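Local structure of biphenyl-2,3-diol 1,2-dioxygenase III-related protein (Vibrio cholerae, 3EY8) at residues 11-25 and 44-58. The protein is of unconfirmed function but belongs to the glyoxalase/bleomycin resistance/dioxygenase superfamily, binds calcium, and may be a dioxygenase-like metalloenzyme. The protein carries 9 engineered substitutions. Residues are numbered along the deposited sequence; the frame is centred on the assembly and turned at random.
Sequences LDHLVLTVADIPTTT and IALEFGHQKINLHQL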
ATOM      1  N   LEU B  11       1.678   3.737  -6.829  1.00 24.72           N
ATOM      2  CA  LEU B  11       0.773   3.936  -5.709  1.00 22.26           C
ATOM      3  C   LEU B  11       1.066   5.285  -5.067  1.00 27.27           C
ATOM      4  O   LEU B  11       2.197   5.552  -4.658  1.00 30.58           O
ATOM      5  CB  LEU B  11       0.938   2.820  -4.673  1.00 24.18           C
ATOM      6  CG  LEU B  11       0.039   2.953  -3.433  1.00 25.72           C
ATOM      7  CD1 LEU B  11      -1.354   2.382  -3.703  1.00 29.87           C
ATOM      8  CD2 LEU B  11       0.659   2.272  -2.222  1.00 35.09           C
ATOM      9  N   ASP B  12       0.057   6.141  -4.979  1.00 23.23           N
ATOM     10  CA  ASP B  12       0.258   7.462  -4.394  1.00 23.83           C
ATOM     11  C   ASP B  12       0.198   7.416  -2.873  1.00 26.78           C
ATOM     12  O   ASP B  12       1.014   8.021  -2.177  1.00 24.97           O
ATOM     13  CB  ASP B  12      -0.779   8.457  -4.905  1.00 25.38           C
ATOM     14  CG  ASP B  12      -0.519   9.863  -4.396  1.00 24.39           C
ATOM     15  OD1 ASP B  12       0.339  10.544  -4.982  1.00 29.92           O
ATOM     16  OD2 ASP B  12      -1.165  10.279  -3.412  1.00 25.78           O
ATOM     17  N   HIS B  13      -0.790   6.704  -2.356  1.00 21.18           N
ATOM     18  CA  HIS B  13      -0.917   6.548  -0.920  1.00 22.69           C
ATOM     19  C   HIS B  13      -1.856   5.403  -0.600  1.00 24.89           C
ATOM     20  O   HIS B  13      -2.483   4.827  -1.504  1.00 23.54           O
ATOM     21  CB  HIS B  13      -1.390   7.852  -0.257  1.00 24.96           C
ATOM     22  CG  HIS B  13      -2.748   8.322  -0.693  1.00 23.11           C
ATOM     23  ND1 HIS B  13      -2.935   9.167  -1.770  1.00 22.53           N
ATOM     24  CD2 HIS B  13      -3.978   8.106  -0.168  1.00 27.43           C
ATOM     25  CE1 HIS B  13      -4.222   9.433  -1.899  1.00 26.13           C
ATOM     26  NE2 HIS B  13      -4.878   8.803  -0.940  1.00 28.88           N
ATOM     27  N   LEU B  14      -1.932   5.062   0.685  1.00 20.47           N
ATOM     28  CA  LEU B  14      -2.887   4.083   1.173  1.00 19.72           C
ATOM     29  C   LEU B  14      -3.396   4.567   2.523  1.00 24.56           C
ATOM     30  O   LEU B  14      -2.815   5.478   3.113  1.00 23.32           O
ATOM     31  CB  LEU B  14      -2.250   2.695   1.288  1.00 20.31           C
ATOM     32  CG  LEU B  14      -1.053   2.549   2.226  1.00 23.58           C
ATOM     33  CD1 LEU B  14      -1.503   2.210   3.642  1.00 25.40           C
ATOM     34  CD2 LEU B  14      -0.120   1.464   1.695  1.00 29.51           C
ATOM     35  N   VAL B  15      -4.477   3.969   3.012  1.00 20.95           N
ATOM     36  CA  VAL B  15      -5.062   4.396   4.273  1.00 20.44           C
ATOM     37  C   VAL B  15      -4.922   3.282   5.303  1.00 24.26           C
ATOM     38  O   VAL B  15      -5.254   2.131   5.024  1.00 24.50           O
ATOM     39  CB  VAL B  15      -6.560   4.727   4.120  1.00 22.68           C
ATOM     40  CG1 VAL B  15      -7.179   5.011   5.494  1.00 28.88           C
ATOM     41  CG2 VAL B  15      -6.769   5.892   3.160  1.00 29.34           C
ATOM     42  N   LEU B  16      -4.397   3.619   6.477  1.00 22.55           N
ATOM     43  CA  LEU B  16      -4.403   2.704   7.614  1.00 20.14           C
ATOM     44  C   LEU B  16      -5.410   3.217   8.623  1.00 25.43           C
ATOM     45  O   LEU B  16      -5.443   4.412   8.925  1.00 22.82           O
ATOM     46  CB  LEU B  16      -3.042   2.659   8.299  1.00 21.77           C
ATOM     47  CG  LEU B  16      -1.848   2.122   7.517  1.00 22.40           C
ATOM     48  CD1 LEU B  16      -0.627   2.167   8.420  1.00 26.18           C
ATOM     49  CD2 LEU B  16      -2.113   0.711   7.021  1.00 23.10           C
ATOM     50  N   THR B  17      -6.218   2.303   9.143  1.00 22.57           N
ATOM     51  CA  THR B  17      -7.110   2.606  10.247  1.00 23.68           C
ATOM     52  C   THR B  17      -6.449   2.101  11.525  1.00 26.18           C
ATOM     53  O   THR B  17      -6.073   0.928  11.620  1.00 23.07           O
ATOM     54  CB  THR B  17      -8.484   1.975  10.039  1.00 24.50           C
ATOM     55  OG1 THR B  17      -9.021   2.437   8.788  1.00 22.53           O
ATOM     56  CG2 THR B  17      -9.435   2.372  11.179  1.00 27.12           C
ATOM     57  N   VAL B  18      -6.288   2.997  12.495  1.00 22.51           N
ATOM     58  CA  VAL B  18      -5.503   2.686  13.690  1.00 23.10           C
ATOM     59  C   VAL B  18      -6.256   3.014  14.982  1.00 25.08           C
ATOM     60  O   VAL B  18      -7.117   3.892  15.009  1.00 25.02           O
ATOM     61  CB  VAL B  18      -4.137   3.431  13.688  1.00 24.67           C
ATOM     62  CG1 VAL B  18      -3.315   3.063  12.451  1.00 24.66           C
ATOM     63  CG2 VAL B  18      -4.330   4.948  13.769  1.00 23.72           C
ATOM     64  N   ALA B  19      -5.912   2.315  16.057  1.00 23.51           N
ATOM     65  CA  ALA B  19      -6.583   2.520  17.339  1.00 25.25           C
ATOM     66  C   ALA B  19      -6.339   3.918  17.905  1.00 25.58           C
ATOM     67  O   ALA B  19      -7.227   4.516  18.519  1.00 27.66           O
ATOM     68  CB  ALA B  19      -6.141   1.462  18.347  1.00 24.82           C
ATOM     69  N   ASP B  20      -5.134   4.432  17.699  1.00 22.99           N
ATOM     70  CA  ASP B  20      -4.739   5.710  18.273  1.00 26.31           C
ATOM     71  C   ASP B  20      -3.752   6.398  17.344  1.00 24.04           C
ATOM     72  O   ASP B  20      -2.606   5.965  17.205  1.00 25.53           O
ATOM     73  CB  ASP B  20      -4.106   5.507  19.659  1.00 25.01           C
ATOM     74  CG  ASP B  20      -3.858   6.818  20.387  1.00 30.14           C
ATOM     75  OD1 ASP B  20      -4.841   7.476  20.790  1.00 31.46           O
ATOM     76  OD2 ASP B  20      -2.683   7.191  20.562  1.00 30.09           O
ATOM     77  N   ILE B  21      -4.200   7.480  16.716  1.00 25.81           N
ATOM     78  CA  ILE B  21      -3.353   8.221  15.789  1.00 24.10           C
ATOM     79  C   ILE B  21      -2.045   8.727  16.415  1.00 27.53           C
ATOM     80  O   ILE B  21      -0.983   8.525  15.843  1.00 23.78           O
ATOM     81  CB  ILE B  21      -4.127   9.342  15.063  1.00 26.58           C
ATOM     82  CG1 ILE B  21      -5.059   8.718  14.016  1.00 23.37           C
ATOM     83  CG2 ILE B  21      -3.161  10.311  14.405  1.00 28.64           C
ATOM     84  CD1 ILE B  21      -5.901   9.711  13.240  1.00 28.04           C
ATOM     85  N   PRO B  22      -2.106   9.363  17.602  1.00 26.23           N
ATOM     86  CA  PRO B  22      -0.843   9.823  18.202  1.00 24.43           C
ATOM     87  C   PRO B  22       0.185   8.711  18.437  1.00 23.70           C
ATOM     88  O   PRO B  22       1.375   8.919  18.200  1.00 26.35           O
ATOM     89  CB  PRO B  22      -1.295  10.425  19.540  1.00 28.94           C
ATOM     90  CG  PRO B  22      -2.702  10.866  19.279  1.00 31.85           C
ATOM     91  CD  PRO B  22      -3.270   9.780  18.403  1.00 28.81           C
ATOM     92  N   THR B  23      -0.269   7.553  18.903  1.00 26.35           N
ATOM     93  CA  THR B  23       0.614   6.414  19.126  1.00 22.74           C
ATOM     94  C   THR B  23       1.270   6.010  17.808  1.00 25.65           C
ATOM     95  O   THR B  23       2.489   5.787  17.721  1.00 25.50           O
ATOM     96  CB  THR B  23      -0.166   5.234  19.711  1.00 26.73           C
ATOM     97  OG1 THR B  23      -0.650   5.594  21.016  1.00 27.99           O
ATOM     98  CG2 THR B  23       0.711   3.996  19.809  1.00 28.75           C
ATOM     99  N   THR B  24       0.454   5.950  16.766  1.00 23.13           N
ATOM    100  CA  THR B  24       0.946   5.603  15.437  1.00 21.62           C
ATOM    101  C   THR B  24       1.938   6.631  14.865  1.00 23.86           C
ATOM    102  O   THR B  24       2.992   6.260  14.358  1.00 23.83           O
ATOM    103  CB  THR B  24      -0.228   5.406  14.487  1.00 21.01           C
ATOM    104  OG1 THR B  24      -1.011   4.293  14.941  1.00 23.16           O
ATOM    105  CG2 THR B  24       0.260   5.130  13.064  1.00 24.08           C
ATOM    106  N   THR B  25       1.618   7.919  14.952  1.00 24.07           N
ATOM    107  CA  THR B  25       2.525   8.922  14.399  1.00 21.79           C
ATOM    108  C   THR B  25       3.859   8.937  15.151  1.00 24.31           C
ATOM    109  O   THR B  25       4.928   8.996  14.529  1.00 25.74           O
ATOM    110  CB  THR B  25       1.881  10.326  14.315  1.00 30.71           C
ATOM    111  OG1 THR B  25       1.460  10.739  15.616  1.00 30.21           O
ATOM    112  CG2 THR B  25       0.667  10.304  13.385  1.00 25.34           C
ATOM    113  N   ILE B  44      -4.783  13.475   9.130  1.00 29.83           N
ATOM    114  CA  ILE B  44      -3.403  13.177   9.498  1.00 25.86           C
ATOM    115  C   ILE B  44      -2.772  12.214   8.495  1.00 28.65           C
ATOM    116  O   ILE B  44      -3.418  11.268   8.034  1.00 25.16           O
ATOM    117  CB  ILE B  44      -3.324  12.541  10.896  1.00 23.43           C
ATOM    118  CG1 ILE B  44      -3.984  13.441  11.949  1.00 32.18           C
ATOM    119  CG2 ILE B  44      -1.874  12.233  11.264  1.00 27.33           C
ATOM    120  CD1 ILE B  44      -3.215  14.717  12.260  1.00 30.69           C
ATOM    121  N   ALA B  45      -1.511  12.451   8.158  1.00 23.55           N
ATOM    122  CA  ALA B  45      -0.797  11.562   7.250  1.00 24.35           C
ATOM    123  C   ALA B  45       0.672  11.427   7.635  1.00 25.66           C
ATOM    124  O   ALA B  45       1.217  12.252   8.370  1.00 25.35           O
ATOM    125  CB  ALA B  45      -0.925  12.045   5.823  1.00 29.70           C
ATOM    126  N   LEU B  46       1.298  10.370   7.129  1.00 22.29           N
ATOM    127  CA  LEU B  46       2.735  10.153   7.271  1.00 21.92           C
ATOM    128  C   LEU B  46       3.411  10.220   5.905  1.00 25.95           C
ATOM    129  O   LEU B  46       3.070   9.451   5.002  1.00 24.78           O
ATOM    130  CB  LEU B  46       2.992   8.783   7.894  1.00 23.47           C
ATOM    131  CG  LEU B  46       2.616   8.655   9.369  1.00 25.47           C
ATOM    132  CD1 LEU B  46       2.421   7.193   9.750  1.00 30.83           C
ATOM    133  CD2 LEU B  46       3.669   9.303  10.239  1.00 25.12           C
ATOM    134  N   GLU B  47       4.375  11.126   5.754  1.00 25.33           N
ATOM    135  CA  GLU B  47       5.053  11.316   4.468  1.00 23.10           C
ATOM    136  C   GLU B  47       6.412  10.628   4.410  1.00 24.23           C
ATOM    137  O   GLU B  47       7.172  10.632   5.381  1.00 24.57           O
ATOM    138  CB  GLU B  47       5.232  12.811   4.153  1.00 23.35           C
ATOM    139  CG  GLU B  47       3.937  13.587   4.006  1.00 23.51           C
ATOM    140  CD  GLU B  47       4.154  15.073   3.732  1.00 28.75           C
ATOM    141  OE1 GLU B  47       5.315  15.547   3.788  1.00 30.69           O
ATOM    142  OE2 GLU B  47       3.152  15.764   3.470  1.00 29.91           O
ATOM    143  N   PHE B  48       6.718  10.050   3.257  1.00 22.71           N
ATOM    144  CA  PHE B  48       8.022   9.448   3.006  1.00 26.67           C
ATOM    145  C   PHE B  48       8.261   9.526   1.508  1.00 25.10           C
ATOM    146  O   PHE B  48       7.354   9.256   0.730  1.00 25.55           O
ATOM    147  CB  PHE B  48       8.058   7.993   3.489  1.00 29.36           C
ATOM    148  CG  PHE B  48       6.938   7.142   2.947  1.00 25.02           C
ATOM    149  CD1 PHE B  48       5.695   7.133   3.563  1.00 30.11           C
ATOM    150  CD2 PHE B  48       7.134   6.339   1.834  1.00 22.89           C
ATOM    151  CE1 PHE B  48       4.664   6.357   3.068  1.00 27.22           C
ATOM    152  CE2 PHE B  48       6.098   5.556   1.328  1.00 25.76           C
ATOM    153  CZ  PHE B  48       4.866   5.568   1.950  1.00 30.47           C
ATOM    154  N   GLY B  49       9.467   9.907   1.095  1.00 24.88           N
ATOM    155  CA  GLY B  49       9.724  10.125  -0.314  1.00 28.78           C
ATOM    156  C   GLY B  49       8.658  11.037  -0.883  1.00 30.90           C
ATOM    157  O   GLY B  49       8.389  12.102  -0.329  1.00 35.35           O
ATOM    158  N   HIS B  50       8.029  10.601  -1.967  1.00 28.46           N
ATOM    159  CA  HIS B  50       6.954  11.357  -2.612  1.00 35.37           C
ATOM    160  C   HIS B  50       5.582  10.701  -2.436  1.00 50.97           C
ATOM    161  O   HIS B  50       4.654  10.962  -3.206  1.00 41.18           O
ATOM    162  CB  HIS B  50       7.248  11.524  -4.106  1.00 35.84           C
ATOM    163  CG  HIS B  50       8.425  12.399  -4.397  1.00 44.51           C
ATOM    164  ND1 HIS B  50       9.475  11.995  -5.194  1.00 62.36           N
ATOM    165  CD2 HIS B  50       8.721  13.657  -3.993  1.00 61.79           C
ATOM    166  CE1 HIS B  50      10.364  12.969  -5.272  1.00 90.74           C
ATOM    167  NE2 HIS B  50       9.931  13.988  -4.552  1.00 51.21           N
ATOM    168  N   GLN B  51       5.457   9.845  -1.426  1.00 26.46           N
ATOM    169  CA  GLN B  51       4.210   9.148  -1.163  1.00 26.13           C
ATOM    170  C   GLN B  51       3.784   9.445   0.270  1.00 22.66           C
ATOM    171  O   GLN B  51       4.477  10.169   0.987  1.00 25.45           O
ATOM    172  CB  GLN B  51       4.389   7.641  -1.404  1.00 29.43           C
ATOM    173  CG  GLN B  51       4.886   7.317  -2.827  1.00 34.58           C
ATOM    174  CD  GLN B  51       5.286   5.853  -3.045  1.00 46.54           C
ATOM    175  OE1 GLN B  51       5.896   5.214  -2.185  1.00 28.26           O
ATOM    176  NE2 GLN B  51       4.962   5.331  -4.225  1.00 73.47           N
ATOM    177  N   LYS B  52       2.640   8.917   0.685  1.00 23.83           N
ATOM    178  CA  LYS B  52       2.202   9.078   2.065  1.00 22.69           C
ATOM    179  C   LYS B  52       1.277   7.949   2.471  1.00 29.04           C
ATOM    180  O   LYS B  52       0.788   7.194   1.630  1.00 24.82           O
ATOM    181  CB  LYS B  52       1.478  10.409   2.255  1.00 23.85           C
ATOM    182  CG  LYS B  52       0.099  10.471   1.588  1.00 24.79           C
ATOM    183  CD  LYS B  52      -0.637  11.738   2.008  1.00 24.22           C
ATOM    184  CE  LYS B  52      -1.945  11.912   1.250  1.00 26.50           C
ATOM    185  NZ  LYS B  52      -2.826  12.902   1.939  1.00 26.68           N
ATOM    186  N   ILE B  53       1.056   7.835   3.776  1.00 22.05           N
ATOM    187  CA  ILE B  53       0.019   6.971   4.306  1.00 20.85           C
ATOM    188  C   ILE B  53      -0.959   7.847   5.077  1.00 24.86           C
ATOM    189  O   ILE B  53      -0.554   8.595   5.969  1.00 23.81           O
ATOM    190  CB  ILE B  53       0.628   5.920   5.231  1.00 22.92           C
ATOM    191  CG1 ILE B  53       1.443   4.919   4.411  1.00 29.37           C
ATOM    192  CG2 ILE B  53      -0.460   5.220   6.037  1.00 24.75           C
ATOM    193  CD1 ILE B  53       2.372   4.073   5.243  1.00 36.00           C
ATOM    194  N   ASN B  54      -2.235   7.795   4.708  1.00 21.64           N
ATOM    195  CA  ASN B  54      -3.263   8.516   5.447  1.00 21.28           C
ATOM    196  C   ASN B  54      -3.679   7.685   6.650  1.00 23.00           C
ATOM    197  O   ASN B  54      -3.785   6.458   6.561  1.00 24.13           O
ATOM    198  CB  ASN B  54      -4.492   8.787   4.572  1.00 24.50           C
ATOM    199  CG  ASN B  54      -4.274   9.921   3.565  1.00 27.29           C
ATOM    200  OD1 ASN B  54      -3.408  10.784   3.745  1.00 27.04           O
ATOM    201  ND2 ASN B  54      -5.080   9.925   2.506  1.00 27.67           N
ATOM    202  N   LEU B  55      -3.906   8.349   7.775  1.00 22.95           N
ATOM    203  CA  LEU B  55      -4.342   7.654   8.979  1.00 20.56           C
ATOM    204  C   LEU B  55      -5.783   8.020   9.316  1.00 25.08           C
ATOM    205  O   LEU B  55      -6.129   9.203   9.339  1.00 25.72           O
ATOM    206  CB  LEU B  55      -3.438   8.017  10.160  1.00 26.33           C
ATOM    207  CG  LEU B  55      -1.959   7.656  10.001  1.00 23.31           C
ATOM    208  CD1 LEU B  55      -1.142   8.143  11.196  1.00 22.98           C
ATOM    209  CD2 LEU B  55      -1.791   6.148   9.791  1.00 23.11           C
ATOM    210  N   HIS B  56      -6.609   7.005   9.574  1.00 23.34           N
ATOM    211  CA  HIS B  56      -7.940   7.193  10.159  1.00 23.87           C
ATOM    212  C   HIS B  56      -7.934   6.566  11.542  1.00 25.30           C
ATOM    213  O   HIS B  56      -7.399   5.477  11.729  1.00 24.23           O
ATOM    214  CB  HIS B  56      -9.018   6.475   9.345  1.00 29.55           C
ATOM    215  CG  HIS B  56      -9.217   7.020   7.965  1.00 27.91           C
ATOM    216  ND1 HIS B  56     -10.235   6.590   7.141  1.00 29.04           N
ATOM    217  CD2 HIS B  56      -8.537   7.957   7.264  1.00 28.05           C
ATOM    218  CE1 HIS B  56     -10.165   7.230   5.987  1.00 26.70           C
ATOM    219  NE2 HIS B  56      -9.142   8.065   6.036  1.00 30.08           N
ATOM    220  N   GLN B  57      -8.534   7.232  12.518  1.00 26.45           N
ATOM    221  CA  GLN B  57      -8.669   6.594  13.816  1.00 27.51           C
ATOM    222  C   GLN B  57      -9.924   5.739  13.829  1.00 29.62           C
ATOM    223  O   GLN B  57     -10.985   6.162  13.363  1.00 26.25           O
ATOM    224  CB  GLN B  57      -8.699   7.611  14.952  1.00 30.22           C
ATOM    225  CG  GLN B  57      -8.769   6.944  16.320  1.00 30.55           C
ATOM    226  CD  GLN B  57      -8.242   7.827  17.430  1.00 61.12           C
ATOM    227  OE1 GLN B  57      -7.137   8.376  17.343  1.00 40.04           O
ATOM    228  NE2 GLN B  57      -9.029   7.961  18.491  1.00 38.99           N
ATOM    229  N   LEU B  58      -9.793   4.523  14.341  1.00 23.26           N
ATOM    230  CA  LEU B  58     -10.932   3.626  14.459  1.00 25.76           C
ATOM    231  C   LEU B  58     -12.062   4.356  15.185  1.00 26.35           C
ATOM    232  O   LEU B  58     -11.859   4.916  16.264  1.00 28.78           O
ATOM    233  CB  LEU B  58     -10.528   2.364  15.223  1.00 27.79           C
ATOM    234  CG  LEU B  58     -11.561   1.241  15.294  1.00 30.99           C
ATOM    235  CD1 LEU B  58     -11.865   0.692  13.914  1.00 34.61           C
ATOM    236  CD2 LEU B  58     -11.049   0.141  16.208  1.00 31.86           C
TER
HETATM  237  O   HOH W   1       2.837  10.305  -5.940  1.00 36.13           O
HETATM  238  O   HOH W   2      -7.406   8.495   0.604  1.00 49.63           O
HETATM  239  O   HOH W   3     -10.930   3.677   7.208  1.00 25.01           O
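Val15 and His56 meet on neighbouring parallel strands of a βαβββ module, the repeating unit of the vicinal oxygen chelate fold. Val15 CG1 stands over the centre of the imidazole, 3.6 Å from the His56 ring centroid and 4° off its normal, a CH-pi contact. CG1 of Val15 lies anti to its own backbone N, and this carries the methyl over the ring. A water joins His56 ND1 to Thr17 OG1.

On the same face, His13 and Lys52 run side by side. Lys52 CE lies over one face of the His13 ring, toward its rim. Asn54 approaches this ring obliquely, its amide turned 48° from the imidazole. Lys52 NZ donates to Asn54 OD1 (2.8 Å), in the amide plane and on a lone pair. His13 ND1 gives an almost straight bond to Asp12 OD2 (2.7 Å), in the ring plane. This fixes the turn of His13, a calcium ligand of this protein, though none is bound to this chain here. Asp12 OD1 is hydrogen-bonded to Tyr130 OH of the second subunit.

On the other face, Leu16 CG packs on Ile53 CG2 (3.7 Å). The helix beginning at Ile21 packs here too: Thr25 CG2 touches Leu55 CD1 (3.6 Å), and Ile21 CG2 meets Ile44 CG2. At the helix start, Asp20 is the N-cap and accepts from Thr23 N. Beside it, Ile21 N donates an almost straight hydrogen bond to Gln57 OE1 (3.1 Å), from 33° out of the amide carbonyl plane.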